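Putative transcriptional regulator protein (Vibrio parahaemolyticus, PDB 3ER6) probably acts as a sequence-specific DNA-binding transcription regulator of the AraC type, represented here by its DJ-1/PfpI-like domain without the helix-turn-helix part. Local coordinates at residues A[132-136]-A[166-170]. The protein carries 1 engineered substitution. Sequence-based numbering, arbitrary orientation. Where two conformers were deposited one is given.
Sequences AVMHS and SSGPY
S167, H135 and V133 carry most of this buried contact between two loops, which bury 236 Å² between them, both sides summed. Residues 133-135 run extended (phi/psi V133 -131/149, M134 -151/152, H135 -77/167), with V133 and H135 pointing their CA-to-CB bonds toward 166-170 and M134 away. The backbones come closest at M134 and S167, 5.0 Å between CA atoms. After S166 the second loop turns sharply: S167 is at -52/-47, G168 at 63/-134, where positive phi favours glycine, and P169 follows through a cis peptide bond. S167, in the m rotamer, lays its OG against the extended strip, 3.4 Å from V133 CG2 (chi1 m) and 3.3 Å from M134 CA. A water joins the loops, hydrogen-bonded to S167 OG at 2.7 Å and weakly donating to M134 O at 3.2 Å. The H135 ring (chi1 p, chi2 64°) brings its CD2 edge up to the turn: CD2 is 3.2 Å from S167 O, which lies near the ring plane, and 3.9 Å from P169 CD. H135 CB also packs 3.9 Å from G168 O. H135 NE2 is hydrogen-bonded elsewhere, to D115 OD1. T198 and E202 of the second subunit pack on H135 and P169 respectively, so this edge forms part of the subunit interface. In this DJ-1/PfpI-type alpha/beta fold, 166-170 leaves central-sheet strand 163-166 for helix 173-184, while 132-136 links strand 131-132 to helix 136-145; V133 also touches helix 117-124 and strand 163-166.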
ATOM      1  N   ALA A 132      14.349  -1.507 -18.935  1.00 34.00           N
ATOM      2  CA  ALA A 132      13.533  -1.199 -17.756  1.00 34.16           C
ATOM      3  C   ALA A 132      12.096  -1.513 -18.046  1.00 34.44           C
ATOM      4  O   ALA A 132      11.746  -1.930 -19.149  1.00 35.00           O
ATOM      5  CB  ALA A 132      13.650   0.300 -17.389  1.00 35.32           C
ATOM      6  N   VAL A 133      11.266  -1.232 -17.056  1.00 33.99           N
ATOM      7  CA  VAL A 133       9.806  -1.356 -17.200  1.00 33.04           C
ATOM      8  C   VAL A 133       9.142  -0.063 -16.689  1.00 32.45           C
ATOM      9  O   VAL A 133       9.656   0.582 -15.790  1.00 32.82           O
ATOM     10  CB  VAL A 133       9.300  -2.594 -16.385  1.00 32.34           C
ATOM     11  CG1 VAL A 133       9.876  -3.894 -16.978  1.00 30.64           C
ATOM     12  CG2 VAL A 133       9.666  -2.466 -14.860  1.00 28.35           C
ATOM     13  N   MET A 134       8.002   0.335 -17.247  1.00 31.92           N
ATOM     14  CA  MET A 134       7.265   1.422 -16.611  1.00 32.13           C
ATOM     15  C   MET A 134       5.811   1.202 -16.929  1.00 33.83           C
ATOM     16  O   MET A 134       5.516   0.580 -17.978  1.00 34.81           O
ATOM     17  CB  MET A 134       7.755   2.796 -17.096  1.00 31.54           C
ATOM     18  CG  MET A 134       7.031   4.028 -16.497  1.00 31.01           C
ATOM     19  SD  MET A 134       6.825   4.124 -14.649  1.00 20.77           S
ATOM     20  CE  MET A 134       8.475   3.851 -14.160  1.00 26.17           C
ATOM     21  N   HIS A 135       4.900   1.666 -16.069  1.00 33.86           N
ATOM     22  CA  HIS A 135       3.487   1.503 -16.360  1.00 35.20           C
ATOM     23  C   HIS A 135       3.065   2.538 -17.425  1.00 35.48           C
ATOM     24  O   HIS A 135       3.813   3.501 -17.738  1.00 34.65           O
ATOM     25  CB  HIS A 135       2.627   1.600 -15.075  1.00 35.35           C
ATOM     26  CG  HIS A 135       2.956   2.773 -14.211  1.00 33.97           C
ATOM     27  ND1 HIS A 135       2.776   4.070 -14.623  1.00 32.43           N
ATOM     28  CD2 HIS A 135       3.505   2.842 -12.964  1.00 30.59           C
ATOM     29  CE1 HIS A 135       3.174   4.891 -13.663  1.00 34.45           C
ATOM     30  NE2 HIS A 135       3.624   4.171 -12.650  1.00 30.16           N
ATOM     31  N   SER A 136       1.878   2.361 -17.993  1.00 35.17           N
ATOM     32  CA  SER A 136       1.433   3.192 -19.102  0.50 36.20           C
ATOM     33  C   SER A 136       1.309   4.666 -18.762  1.00 36.38           C
ATOM     34  O   SER A 136       1.480   5.525 -19.625  1.00 35.96           O
ATOM     35  CB  SER A 136       0.082   2.688 -19.644  0.50 36.51           C
ATOM     36  OG  SER A 136       0.236   1.390 -20.197  0.50 36.59           O
ATOM     37  N   SER A 166       9.917  -2.799 -10.277  1.00 28.32           N
ATOM     38  CA  SER A 166       8.516  -3.210 -10.261  1.00 29.30           C
ATOM     39  C   SER A 166       7.623  -1.944 -10.570  1.00 29.77           C
ATOM     40  O   SER A 166       7.519  -1.040  -9.743  1.00 27.12           O
ATOM     41  CB  SER A 166       8.141  -3.861  -8.918  1.00 29.60           C
ATOM     42  OG  SER A 166       6.722  -4.106  -8.903  1.00 28.56           O
ATOM     43  N   SER A 167       7.034  -1.886 -11.773  1.00 28.53           N
ATOM     44  CA  SER A 167       6.198  -0.744 -12.228  1.00 29.78           C
ATOM     45  C   SER A 167       5.075  -0.371 -11.250  1.00 28.85           C
ATOM     46  O   SER A 167       4.870   0.785 -10.939  1.00 30.07           O
ATOM     47  CB  SER A 167       5.537  -1.060 -13.577  1.00 30.18           C
ATOM     48  OG  SER A 167       6.527  -1.122 -14.568  1.00 36.74           O
ATOM     49  N   GLY A 168       4.345  -1.369 -10.788  1.00 30.47           N
ATOM     50  CA  GLY A 168       3.179  -1.138  -9.980  1.00 30.89           C
ATOM     51  C   GLY A 168       2.122  -0.367 -10.776  1.00 31.18           C
ATOM     52  O   GLY A 168       1.872  -0.675 -11.967  1.00 32.14           O
ATOM     53  N   PRO A 169       1.523   0.672 -10.165  1.00 30.58           N
ATOM     54  CA  PRO A 169       2.031   1.382  -8.959  1.00 30.71           C
ATOM     55  C   PRO A 169       1.810   0.678  -7.598  1.00 31.19           C
ATOM     56  O   PRO A 169       2.565   0.992  -6.642  1.00 31.39           O
ATOM     57  CB  PRO A 169       1.291   2.740  -9.017  1.00 30.61           C
ATOM     58  CG  PRO A 169      -0.028   2.387  -9.825  1.00 30.74           C
ATOM     59  CD  PRO A 169       0.482   1.450 -10.877  1.00 31.64           C
ATOM     60  N   TYR A 170       0.814  -0.208  -7.472  1.00 29.41           N
ATOM     61  CA  TYR A 170       0.501  -0.778  -6.148  1.00 29.99           C
ATOM     62  C   TYR A 170       0.745  -2.270  -5.976  1.00 31.04           C
ATOM     63  O   TYR A 170       0.751  -2.779  -4.823  1.00 32.24           O
ATOM     64  CB  TYR A 170      -0.945  -0.455  -5.664  1.00 29.41           C
ATOM     65  CG  TYR A 170      -1.041   1.027  -5.560  1.00 29.16           C
ATOM     66  CD1 TYR A 170      -0.366   1.698  -4.545  1.00 29.73           C
ATOM     67  CD2 TYR A 170      -1.688   1.781  -6.555  1.00 30.16           C
ATOM     68  CE1 TYR A 170      -0.413   3.109  -4.477  1.00 28.00           C
ATOM     69  CE2 TYR A 170      -1.719   3.193  -6.503  1.00 28.02           C
ATOM     70  CZ  TYR A 170      -1.070   3.824  -5.441  1.00 28.80           C
ATOM     71  OH  TYR A 170      -1.044   5.193  -5.351  1.00 30.09           O
TER
HETATM   72  O   HOH W   1       5.559  -2.351 -16.796  1.00 43.63           O